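Local coordinates for protein mevalonate kinase (Staphylococcus aureus, PDB 2X7I) that probably catalyses the ATP-dependent phosphorylation of mevalonate to 5-phosphomevalonate, an early step in the mevalonate route to isoprenoids, at residues Val177-Gly182 against Gly274-Leu279; Ala66-Lys71 against Ile138-Pro143; Glu10-Ile15 against Gln149-Gly154. One frame throughout, in Å; residues are numbered along the deposited sequence.

Interaction 1 of 3, residues Val177-Gly182 against Gly274-Leu279; sequences VVIDTG and GSMLLL
V177-I179 and M276-L278 pair as the two inner, antiparallel strands of the four-stranded sheet in the C-terminal half of this GHMP-family kinase. V177 and L278 form one hydrogen-bonded pair, with V177 N donating to L278 O at 2.7 Å and L278 N returning to V177 O at 2.8 Å. I179 and M276 repeat the pattern, I179 N reaching M276 O at 2.7 Å. V178 and L277 make the non-hydrogen-bonded pair between them. Branched valine and isoleucine suit the extended backbone, and all six side chains are buried. V177, I179, M276 and L278 face helices 248-259 and 283-295. In I179, CG1 stands anti to the carbonyl carbon (chi1 -62°), on the side of L278, while its CB lies 3.9 Å from M276 CB. Where the strand 175-180 ends, D180 forms an Asx turn: OD2 accepts from G182 N, met from above the carboxylate plane, and also takes a salt bridge from R99. On the face opposite to the helices V178 and L277 lie side by side, V178 CG2 at 4.0 Å from L277 CD2, and V178 CG1 rests 3.6 Å from S275 OG.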
ATOM      1  N   VAL A 177      -8.745 -10.446  -0.555  1.00 54.51           N
ATOM      2  CA  VAL A 177      -7.555 -11.069   0.030  1.00 54.71           C
ATOM      3  C   VAL A 177      -6.328 -10.558  -0.712  1.00 52.94           C
ATOM      4  O   VAL A 177      -6.260 -10.644  -1.932  1.00 52.84           O
ATOM      5  CB  VAL A 177      -7.592 -12.610  -0.064  1.00 56.53           C
ATOM      6  CG1 VAL A 177      -6.314 -13.213   0.508  1.00 56.38           C
ATOM      7  CG2 VAL A 177      -8.807 -13.154   0.660  1.00 58.19           C
ATOM      8  N   VAL A 178      -5.374 -10.021   0.035  1.00 52.11           N
ATOM      9  CA  VAL A 178      -4.135  -9.508  -0.515  1.00 50.81           C
ATOM     10  C   VAL A 178      -3.043 -10.516  -0.201  1.00 51.95           C
ATOM     11  O   VAL A 178      -2.827 -10.852   0.954  1.00 52.86           O
ATOM     12  CB  VAL A 178      -3.805  -8.136   0.089  1.00 49.62           C
ATOM     13  CG1 VAL A 178      -2.456  -7.626  -0.400  1.00 47.84           C
ATOM     14  CG2 VAL A 178      -4.918  -7.141  -0.235  1.00 48.74           C
ATOM     15  N   ILE A 179      -2.381 -11.021  -1.236  1.00 52.58           N
ATOM     16  CA  ILE A 179      -1.341 -12.032  -1.080  1.00 53.98           C
ATOM     17  C   ILE A 179       0.025 -11.505  -1.526  1.00 53.64           C
ATOM     18  O   ILE A 179       0.152 -10.930  -2.595  1.00 53.07           O
ATOM     19  CB  ILE A 179      -1.666 -13.287  -1.900  1.00 55.33           C
ATOM     20  CG1 ILE A 179      -2.970 -13.924  -1.414  1.00 56.02           C
ATOM     21  CG2 ILE A 179      -0.512 -14.284  -1.820  1.00 56.91           C
ATOM     22  CD1 ILE A 179      -3.634 -14.835  -2.434  1.00 56.85           C
ATOM     23  N   ASP A 180       1.033 -11.712  -0.683  1.00 54.99           N
ATOM     24  CA  ASP A 180       2.432 -11.411  -0.985  1.00 55.44           C
ATOM     25  C   ASP A 180       3.129 -12.745  -1.246  1.00 57.86           C
ATOM     26  O   ASP A 180       3.067 -13.643  -0.418  1.00 59.18           O
ATOM     27  CB  ASP A 180       3.054 -10.674   0.216  1.00 55.12           C
ATOM     28  CG  ASP A 180       4.571 -10.520   0.125  1.00 55.37           C
ATOM     29  OD1 ASP A 180       5.183 -10.128   1.144  1.00 56.05           O
ATOM     30  OD2 ASP A 180       5.158 -10.785  -0.934  1.00 55.89           O
ATOM     31  N   THR A 181       3.775 -12.880  -2.401  1.00 59.24           N
ATOM     32  CA  THR A 181       4.445 -14.136  -2.769  1.00 62.14           C
ATOM     33  C   THR A 181       5.864 -14.263  -2.193  1.00 63.43           C
ATOM     34  O   THR A 181       6.485 -15.309  -2.329  1.00 65.74           O
ATOM     35  CB  THR A 181       4.501 -14.334  -4.299  1.00 62.86           C
ATOM     36  OG1 THR A 181       5.402 -13.384  -4.878  1.00 63.80           O
ATOM     37  CG2 THR A 181       3.109 -14.171  -4.922  1.00 62.18           C
ATOM     38  N   GLY A 182       6.380 -13.206  -1.568  1.00 62.30           N
ATOM     39  CA  GLY A 182       7.634 -13.298  -0.829  1.00 63.72           C
ATOM     40  C   GLY A 182       8.904 -13.231  -1.664  1.00 64.84           C
ATOM     41  O   GLY A 182       8.890 -12.794  -2.817  1.00 64.33           O
ATOM     42  N   GLY A 274       3.349  -7.197  -7.170  1.00 49.23           N
ATOM     43  CA  GLY A 274       3.654  -6.845  -5.791  1.00 49.45           C
ATOM     44  C   GLY A 274       2.696  -7.541  -4.839  1.00 49.61           C
ATOM     45  O   GLY A 274       3.107  -8.120  -3.829  1.00 50.22           O
ATOM     46  N   SER A 275       1.412  -7.484  -5.170  1.00 49.09           N
ATOM     47  CA  SER A 275       0.399  -8.269  -4.476  1.00 49.72           C
ATOM     48  C   SER A 275      -0.392  -9.091  -5.483  1.00 49.68           C
ATOM     49  O   SER A 275      -0.449  -8.755  -6.678  1.00 48.66           O
ATOM     50  CB  SER A 275      -0.557  -7.358  -3.702  1.00 49.32           C
ATOM     51  OG  SER A 275       0.138  -6.608  -2.719  1.00 50.84           O
ATOM     52  N   MET A 276      -0.978 -10.180  -4.995  1.00 50.43           N
ATOM     53  CA  MET A 276      -2.080 -10.835  -5.694  1.00 50.81           C
ATOM     54  C   MET A 276      -3.319 -10.403  -4.942  1.00 50.05           C
ATOM     55  O   MET A 276      -3.329 -10.432  -3.710  1.00 50.94           O
ATOM     56  CB  MET A 276      -1.947 -12.358  -5.676  1.00 52.28           C
ATOM     57  CG  MET A 276      -2.929 -13.067  -6.605  1.00 54.41           C
ATOM     58  SD  MET A 276      -2.654 -14.850  -6.769  1.00 58.08           S
ATOM     59  CE  MET A 276      -3.677 -15.429  -5.446  1.00 59.41           C
ATOM     60  N   LEU A 277      -4.338  -9.971  -5.675  1.00 49.01           N
ATOM     61  CA  LEU A 277      -5.596  -9.525  -5.090  1.00 48.79           C
ATOM     62  C   LEU A 277      -6.711 -10.504  -5.478  1.00 49.96           C
ATOM     63  O   LEU A 277      -6.956 -10.717  -6.668  1.00 49.91           O
ATOM     64  CB  LEU A 277      -5.937  -8.113  -5.583  1.00 47.67           C
ATOM     65  CG  LEU A 277      -4.802  -7.076  -5.567  1.00 46.56           C
ATOM     66  CD1 LEU A 277      -5.216  -5.783  -6.244  1.00 44.53           C
ATOM     67  CD2 LEU A 277      -4.340  -6.806  -4.152  1.00 46.69           C
ATOM     68  N   LEU A 278      -7.371 -11.101  -4.485  1.00 50.73           N
ATOM     69  CA  LEU A 278      -8.490 -12.020  -4.738  1.00 52.06           C
ATOM     70  C   LEU A 278      -9.760 -11.477  -4.096  1.00 52.70           C
ATOM     71  O   LEU A 278      -9.731 -11.013  -2.961  1.00 52.99           O
ATOM     72  CB  LEU A 278      -8.201 -13.425  -4.182  1.00 53.08           C
ATOM     73  CG  LEU A 278      -6.927 -14.113  -4.695  1.00 52.74           C
ATOM     74  CD1 LEU A 278      -6.636 -15.405  -3.922  1.00 53.12           C
ATOM     75  CD2 LEU A 278      -7.036 -14.387  -6.177  1.00 51.94           C
ATOM     76  N   LEU A 279     -10.871 -11.550  -4.825  1.00 53.22           N
ATOM     77  CA  LEU A 279     -12.133 -11.007  -4.362  1.00 53.73           C
ATOM     78  C   LEU A 279     -13.027 -12.119  -3.827  1.00 55.73           C
ATOM     79  O   LEU A 279     -13.209 -13.147  -4.473  1.00 56.55           O
ATOM     80  CB  LEU A 279     -12.835 -10.246  -5.492  1.00 53.36           C
ATOM     81  CG  LEU A 279     -12.139  -8.987  -6.023  1.00 51.00           C
ATOM     82  CD1 LEU A 279     -13.081  -8.210  -6.933  1.00 49.99           C
ATOM     83  CD2 LEU A 279     -11.647  -8.083  -4.891  1.00 49.70           C
TER

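Interaction 2 of 3, residues Ala66-Lys71 against Ile138-Pro143; sequences APDHLK and IAHGKP
H69 and A139 bring the turn leading into helix 70-80 up against the C-terminal end of helix 125-140. H69 N gives its hydrogen to A139 O at 2.8 Å, approaching from 39° above the carbonyl plane. This binds the backbone of the turn to a carbonyl in the last turn of the helix. H69 is the centre of an inverse gamma turn, which L70 N closes with a weak bond to D68 O.

P67 O is the acceptor that is shared, between H140 ND1 and a water. H140 ND1 donates to it at 3.3 Å, a weak bond by length although its N-H...O angle is 172°, and the oxygen lies at the edge of the imidazole, near the ring plane. The water gives a second, shorter bond to P67 O at 2.6 Å and bridges to H140 O at 3.3 Å. CE1 of the H140 ring meets P67 CB at 4.0 Å. P67 O also sits over the centre of the H69 ring, within its own segment.

A139 suits its place because a methyl is small enough to let the helix backbone come this close to the turn: its CB rests 3.5 Å from H69 O and 3.6 Å from D68 OD1. G141 turns the chain out of the helix at positive phi, where a CB would jam against H140 O.

Helix 103-119 meets both sides of the contact, S104 touching D68 and H140 while V107 packs on D68. Helix 70-80 runs on beside helix 125-140, with L73 against A139 and R76 against I138, and L70 reaches I54 of strand 53-58.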
ATOM      1  N   ALA A  66      14.991  -1.815   3.590  1.00 48.75           N
ATOM      2  CA  ALA A  66      16.315  -1.206   3.590  1.00 49.23           C
ATOM      3  C   ALA A  66      16.407   0.081   2.759  1.00 49.32           C
ATOM      4  O   ALA A  66      17.096   0.998   3.173  1.00 49.82           O
ATOM      5  CB  ALA A  66      17.362  -2.199   3.143  1.00 49.86           C
ATOM      6  N   PRO A  67      15.723   0.152   1.596  1.00 49.64           N
ATOM      7  CA  PRO A  67      15.710   1.391   0.800  1.00 49.88           C
ATOM      8  C   PRO A  67      15.023   2.612   1.439  1.00 49.57           C
ATOM      9  O   PRO A  67      15.132   3.705   0.890  1.00 49.42           O
ATOM     10  CB  PRO A  67      14.946   0.986  -0.477  1.00 49.85           C
ATOM     11  CG  PRO A  67      15.137  -0.468  -0.592  1.00 50.34           C
ATOM     12  CD  PRO A  67      15.202  -0.990   0.817  1.00 50.34           C
ATOM     13  N   ASP A  68      14.325   2.432   2.563  1.00 49.58           N
ATOM     14  CA  ASP A  68      13.601   3.532   3.214  1.00 49.34           C
ATOM     15  C   ASP A  68      14.390   4.014   4.434  1.00 49.47           C
ATOM     16  O   ASP A  68      14.372   3.384   5.484  1.00 49.81           O
ATOM     17  CB  ASP A  68      12.193   3.079   3.615  1.00 49.05           C
ATOM     18  CG  ASP A  68      11.226   4.241   3.780  1.00 50.10           C
ATOM     19  OD1 ASP A  68      11.506   5.351   3.296  1.00 51.86           O
ATOM     20  OD2 ASP A  68      10.161   4.041   4.384  1.00 53.21           O
ATOM     21  N   HIS A  69      15.066   5.148   4.284  1.00 49.21           N
ATOM     22  CA  HIS A  69      16.100   5.565   5.222  1.00 49.61           C
ATOM     23  C   HIS A  69      15.514   6.470   6.293  1.00 48.97           C
ATOM     24  O   HIS A  69      15.564   7.696   6.188  1.00 48.79           O
ATOM     25  CB  HIS A  69      17.240   6.270   4.469  1.00 50.23           C
ATOM     26  CG  HIS A  69      17.775   5.481   3.315  1.00 51.94           C
ATOM     27  ND1 HIS A  69      18.025   6.039   2.077  1.00 53.28           N
ATOM     28  CD2 HIS A  69      18.097   4.169   3.210  1.00 53.39           C
ATOM     29  CE1 HIS A  69      18.493   5.106   1.266  1.00 54.69           C
ATOM     30  NE2 HIS A  69      18.548   3.962   1.930  1.00 54.52           N
ATOM     31  N   LEU A  70      14.986   5.840   7.340  1.00 48.71           N
ATOM     32  CA  LEU A  70      14.287   6.540   8.418  1.00 48.46           C
ATOM     33  C   LEU A  70      15.234   7.376   9.279  1.00 48.26           C
ATOM     34  O   LEU A  70      14.830   8.390   9.843  1.00 48.04           O
ATOM     35  CB  LEU A  70      13.523   5.540   9.295  1.00 48.89           C
ATOM     36  CG  LEU A  70      12.698   4.487   8.538  1.00 49.61           C
ATOM     37  CD1 LEU A  70      11.719   3.790   9.474  1.00 50.97           C
ATOM     38  CD2 LEU A  70      11.958   5.092   7.351  1.00 49.21           C
ATOM     39  N   LYS A  71      16.492   6.956   9.363  1.00 47.94           N
ATOM     40  CA  LYS A  71      17.521   7.715  10.084  1.00 48.37           C
ATOM     41  C   LYS A  71      17.645   9.150   9.558  1.00 48.30           C
ATOM     42  O   LYS A  71      17.903  10.076  10.332  1.00 48.38           O
ATOM     43  CB  LYS A  71      18.872   6.990  10.021  1.00 48.56           C
ATOM     44  CG  LYS A  71      18.909   5.764  10.918  1.00 49.50           C
ATOM     45  CD  LYS A  71      20.156   4.904  10.773  1.00 50.89           C
ATOM     46  CE  LYS A  71      20.226   3.911  11.960  1.00 52.44           C
ATOM     47  NZ  LYS A  71      21.339   2.914  11.889  1.00 53.80           N
ATOM     48  N   ILE A 138      13.342  12.517   0.780  1.00 51.68           N
ATOM     49  CA  ILE A 138      14.545  12.444   1.604  1.00 52.79           C
ATOM     50  C   ILE A 138      14.898  11.015   2.024  1.00 53.07           C
ATOM     51  O   ILE A 138      16.057  10.597   1.924  1.00 54.47           O
ATOM     52  CB  ILE A 138      14.356  13.287   2.879  1.00 53.54           C
ATOM     53  CG1 ILE A 138      14.402  14.775   2.526  1.00 55.03           C
ATOM     54  CG2 ILE A 138      15.401  12.955   3.939  1.00 53.08           C
ATOM     55  CD1 ILE A 138      13.940  15.650   3.668  1.00 57.28           C
ATOM     56  N   ALA A 139      13.901  10.279   2.501  1.00 52.12           N
ATOM     57  CA  ALA A 139      14.113   8.935   3.041  1.00 52.43           C
ATOM     58  C   ALA A 139      14.244   7.873   1.949  1.00 52.60           C
ATOM     59  O   ALA A 139      14.997   6.920   2.108  1.00 53.08           O
ATOM     60  CB  ALA A 139      12.974   8.560   4.016  1.00 51.08           C
ATOM     61  N   HIS A 140      13.505   8.044   0.855  1.00 52.77           N
ATOM     62  CA  HIS A 140      13.361   7.006  -0.176  1.00 53.42           C
ATOM     63  C   HIS A 140      13.786   7.454  -1.589  1.00 53.78           C
ATOM     64  O   HIS A 140      13.899   6.622  -2.492  1.00 54.62           O
ATOM     65  CB  HIS A 140      11.906   6.509  -0.175  1.00 52.53           C
ATOM     66  CG  HIS A 140      11.660   5.304  -1.029  1.00 55.01           C
ATOM     67  ND1 HIS A 140      12.409   4.151  -0.934  1.00 59.18           N
ATOM     68  CD2 HIS A 140      10.724   5.067  -1.981  1.00 57.90           C
ATOM     69  CE1 HIS A 140      11.958   3.263  -1.803  1.00 60.48           C
ATOM     70  NE2 HIS A 140      10.932   3.792  -2.447  1.00 59.89           N
ATOM     71  N   GLY A 141      14.024   8.744  -1.798  1.00 53.59           N
ATOM     72  CA  GLY A 141      14.529   9.203  -3.090  1.00 54.53           C
ATOM     73  C   GLY A 141      13.479   9.696  -4.065  1.00 53.87           C
ATOM     74  O   GLY A 141      13.819  10.345  -5.045  1.00 54.95           O
ATOM     75  N   LYS A 142      12.212   9.371  -3.826  1.00 52.49           N
ATOM     76  CA  LYS A 142      11.125   9.963  -4.591  1.00 52.16           C
ATOM     77  C   LYS A 142       9.813   9.919  -3.839  1.00 50.33           C
ATOM     78  O   LYS A 142       9.572   9.002  -3.057  1.00 50.32           O
ATOM     79  CB  LYS A 142      10.967   9.324  -5.982  1.00 52.90           C
ATOM     80  CG  LYS A 142      10.506   7.868  -6.040  1.00 53.56           C
ATOM     81  CD  LYS A 142      10.500   7.410  -7.516  1.00 56.65           C
ATOM     82  CE  LYS A 142       9.905   6.009  -7.739  1.00 57.59           C
ATOM     83  NZ  LYS A 142       9.654   5.711  -9.215  1.00 58.88           N
ATOM     84  N   PRO A 143       8.967  10.931  -4.057  1.00 49.62           N
ATOM     85  CA  PRO A 143       7.664  10.938  -3.437  1.00 48.78           C
ATOM     86  C   PRO A 143       6.676  10.137  -4.273  1.00 48.26           C
ATOM     87  O   PRO A 143       6.957   9.813  -5.419  1.00 48.58           O
ATOM     88  CB  PRO A 143       7.299  12.425  -3.434  1.00 49.09           C
ATOM     89  CG  PRO A 143       7.970  12.967  -4.625  1.00 50.04           C
ATOM     90  CD  PRO A 143       9.210  12.157  -4.836  1.00 50.44           C
TER
HETATM   91  O   HOH W   1      16.147   4.536  -1.404  1.00 46.28           O

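Interaction 3 of 3, residues Glu10-Ile15 against Gln149-Gly154; sequences ESTGKI and QTIVSG
I151 presses its side chain against S11, T12, G13 and K14, so that one isoleucine of helix 145-153 carries most of the contact with strand 6-16. The short segments run at 137° to each other, and the I151 CB is directed toward the strand. Its methyl CG2 sits only 3.2 Å from S11 OG, CG1 lies 3.5 Å from G13 O, and CD1 is 3.6 Å from T12 O. A branched aliphatic chain can meet three successive residues in this way with no hydrogen bond between the segments.

The polar groups around it are engaged within the strand. S11 OG donates to T12 O at 2.9 Å, on a lone pair of that carbonyl. T12 OG1, held between the backbone N and the carbonyl carbon (chi1 77°), similarly donates to G13 O at 2.8 Å. The small S11 also fits against A106, V109 and A110 of helix 103-119.

On the looser side, by the partly exposed T12, whose side chain passes alongside that of I151 with opposite heading, a water bridges the segments. It donates to T12 OG1 at 2.9 Å and to I151 O at 2.7 Å, making the polar link between strand and helix that direct bonds do not. T150 adds little, its CG2 merely approaching K14 CB, while its hydroxyl bonds to I146 O. G154 then takes the chain out of the helix at positive phi.

K14 sets off toward the helix but its amine turns elsewhere: NZ bonds to G100 O and forms a salt bridge with D147, close to a bound citrate. A helix laid on a strand of the N-terminal sheet, with a lysine of the strand paired to an aspartate of that helix beside bound citrate, is consistent with the active-site cleft of GHMP kinases.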
ATOM      1  N   GLU A  10       0.071   7.256  13.261  1.00 54.95           N
ATOM      2  CA  GLU A  10      -0.273   6.027  12.553  1.00 54.30           C
ATOM      3  C   GLU A  10      -0.568   6.312  11.099  1.00 52.53           C
ATOM      4  O   GLU A  10      -0.984   7.419  10.740  1.00 51.93           O
ATOM      5  CB  GLU A  10      -1.526   5.397  13.147  1.00 56.02           C
ATOM      6  CG  GLU A  10      -1.269   4.227  14.036  1.00 58.64           C
ATOM      7  CD  GLU A  10      -2.490   3.857  14.846  1.00 61.53           C
ATOM      8  OE1 GLU A  10      -3.602   3.906  14.292  1.00 62.60           O
ATOM      9  OE2 GLU A  10      -2.345   3.534  16.039  1.00 64.82           O
ATOM     10  N   SER A  11      -0.406   5.279  10.279  1.00 51.32           N
ATOM     11  CA  SER A  11      -0.755   5.357   8.868  1.00 49.93           C
ATOM     12  C   SER A  11      -1.180   4.010   8.295  1.00 49.36           C
ATOM     13  O   SER A  11      -0.640   2.965   8.664  1.00 49.18           O
ATOM     14  CB  SER A  11       0.429   5.879   8.063  1.00 48.75           C
ATOM     15  OG  SER A  11       0.037   6.112   6.722  1.00 47.94           O
ATOM     16  N   THR A  12      -2.126   4.045   7.363  1.00 49.07           N
ATOM     17  CA  THR A  12      -2.444   2.862   6.564  1.00 48.76           C
ATOM     18  C   THR A  12      -1.461   2.782   5.408  1.00 47.75           C
ATOM     19  O   THR A  12      -0.698   3.717   5.168  1.00 46.89           O
ATOM     20  CB  THR A  12      -3.859   2.900   5.952  1.00 48.97           C
ATOM     21  OG1 THR A  12      -3.862   3.780   4.818  1.00 46.80           O
ATOM     22  CG2 THR A  12      -4.887   3.336   6.972  1.00 49.24           C
ATOM     23  N   GLY A  13      -1.492   1.661   4.693  1.00 47.87           N
ATOM     24  CA  GLY A  13      -0.825   1.561   3.399  1.00 47.27           C
ATOM     25  C   GLY A  13      -1.780   1.962   2.284  1.00 47.09           C
ATOM     26  O   GLY A  13      -2.784   2.631   2.529  1.00 47.71           O
ATOM     27  N   LYS A  14      -1.479   1.536   1.060  1.00 46.80           N
ATOM     28  CA  LYS A  14      -2.412   1.697  -0.060  1.00 46.88           C
ATOM     29  C   LYS A  14      -2.243   0.579  -1.089  1.00 46.65           C
ATOM     30  O   LYS A  14      -1.188  -0.046  -1.167  1.00 46.43           O
ATOM     31  CB  LYS A  14      -2.246   3.079  -0.696  1.00 46.18           C
ATOM     32  CG  LYS A  14      -1.564   3.129  -2.038  1.00 46.46           C
ATOM     33  CD  LYS A  14      -0.097   2.721  -2.012  1.00 46.87           C
ATOM     34  CE  LYS A  14       0.302   2.186  -3.383  1.00 46.18           C
ATOM     35  NZ  LYS A  14       1.749   1.944  -3.546  1.00 46.38           N
ATOM     36  N   ILE A  15      -3.286   0.333  -1.873  1.00 46.77           N
ATOM     37  CA  ILE A  15      -3.202  -0.622  -2.980  1.00 46.71           C
ATOM     38  C   ILE A  15      -3.628   0.040  -4.274  1.00 46.04           C
ATOM     39  O   ILE A  15      -4.603   0.781  -4.309  1.00 45.49           O
ATOM     40  CB  ILE A  15      -4.072  -1.884  -2.739  1.00 48.00           C
ATOM     41  CG1 ILE A  15      -3.693  -2.535  -1.404  1.00 48.86           C
ATOM     42  CG2 ILE A  15      -3.914  -2.877  -3.902  1.00 48.13           C
ATOM     43  CD1 ILE A  15      -3.734  -4.051  -1.399  1.00 50.64           C
ATOM     44  N   GLN A 149      -1.732  11.010  -1.156  1.00 45.08           N
ATOM     45  CA  GLN A 149      -3.082  11.557  -1.192  1.00 46.62           C
ATOM     46  C   GLN A 149      -4.133  10.498  -0.827  1.00 46.60           C
ATOM     47  O   GLN A 149      -5.053  10.778  -0.067  1.00 47.87           O
ATOM     48  CB  GLN A 149      -3.376  12.188  -2.560  1.00 47.10           C
ATOM     49  CG  GLN A 149      -4.820  12.663  -2.757  1.00 49.11           C
ATOM     50  CD  GLN A 149      -5.271  13.716  -1.750  1.00 52.32           C
ATOM     51  OE1 GLN A 149      -4.459  14.279  -1.018  1.00 54.27           O
ATOM     52  NE2 GLN A 149      -6.583  13.996  -1.724  1.00 54.68           N
ATOM     53  N   THR A 150      -3.989   9.282  -1.343  1.00 45.91           N
ATOM     54  CA  THR A 150      -4.924   8.202  -1.004  1.00 45.67           C
ATOM     55  C   THR A 150      -4.880   7.913   0.492  1.00 45.84           C
ATOM     56  O   THR A 150      -5.918   7.824   1.139  1.00 47.07           O
ATOM     57  CB  THR A 150      -4.605   6.911  -1.785  1.00 45.29           C
ATOM     58  OG1 THR A 150      -4.599   7.187  -3.194  1.00 44.84           O
ATOM     59  CG2 THR A 150      -5.624   5.828  -1.477  1.00 44.50           C
ATOM     60  N   ILE A 151      -3.675   7.788   1.034  1.00 45.01           N
ATOM     61  CA  ILE A 151      -3.479   7.510   2.454  1.00 45.41           C
ATOM     62  C   ILE A 151      -4.018   8.622   3.367  1.00 46.34           C
ATOM     63  O   ILE A 151      -4.806   8.348   4.266  1.00 48.05           O
ATOM     64  CB  ILE A 151      -1.986   7.253   2.774  1.00 44.81           C
ATOM     65  CG1 ILE A 151      -1.545   5.909   2.192  1.00 44.01           C
ATOM     66  CG2 ILE A 151      -1.741   7.225   4.276  1.00 45.12           C
ATOM     67  CD1 ILE A 151      -0.056   5.718   2.243  1.00 44.48           C
ATOM     68  N   VAL A 152      -3.609   9.863   3.125  1.00 45.99           N
ATOM     69  CA  VAL A 152      -4.013  10.996   3.958  1.00 46.94           C
ATOM     70  C   VAL A 152      -5.519  11.254   3.920  1.00 48.01           C
ATOM     71  O   VAL A 152      -6.163  11.343   4.968  1.00 49.01           O
ATOM     72  CB  VAL A 152      -3.258  12.277   3.569  1.00 46.65           C
ATOM     73  CG1 VAL A 152      -3.838  13.479   4.288  1.00 47.71           C
ATOM     74  CG2 VAL A 152      -1.795  12.122   3.909  1.00 46.13           C
ATOM     75  N   SER A 153      -6.075  11.350   2.716  1.00 47.84           N
ATOM     76  CA  SER A 153      -7.521  11.553   2.537  1.00 49.14           C
ATOM     77  C   SER A 153      -8.373  10.382   3.030  1.00 49.61           C
ATOM     78  O   SER A 153      -9.524  10.565   3.390  1.00 51.35           O
ATOM     79  CB  SER A 153      -7.845  11.805   1.064  1.00 48.78           C
ATOM     80  OG  SER A 153      -7.601  10.641   0.268  1.00 48.24           O
ATOM     81  N   GLY A 154      -7.821   9.175   3.024  1.00 49.10           N
ATOM     82  CA  GLY A 154      -8.605   7.972   3.323  1.00 49.87           C
ATOM     83  C   GLY A 154      -9.657   7.675   2.255  1.00 50.22           C
ATOM     84  O   GLY A 154     -10.657   6.993   2.521  1.00 51.37           O
TER
HETATM   85  O   HOH W   2      -5.827   5.882   4.901  1.00 33.95           O

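Interactions 1 and 3 touch although their centres are 18 Å apart: I15 CD1, near the end of strand 6-16, lies 3.5 Å from V178 CG2 and 3.9 Å from L277 CD2. Strand 6-16 thus joins the N-terminal sheet to one face of the C-terminal one. Interaction 2 stands apart, its nearest atoms about 9 Å from interaction 3 and about 13 Å from interaction 1, on the opposite side of the chain's centre from the latter. It is tied to interaction 3 through successive helices, 125-140 and 145-153. A citrate, probably from the crystallisation liquor, lies about 3 Å from the K14 side chain and one about 4 Å from that of H140, so each may border a pocket.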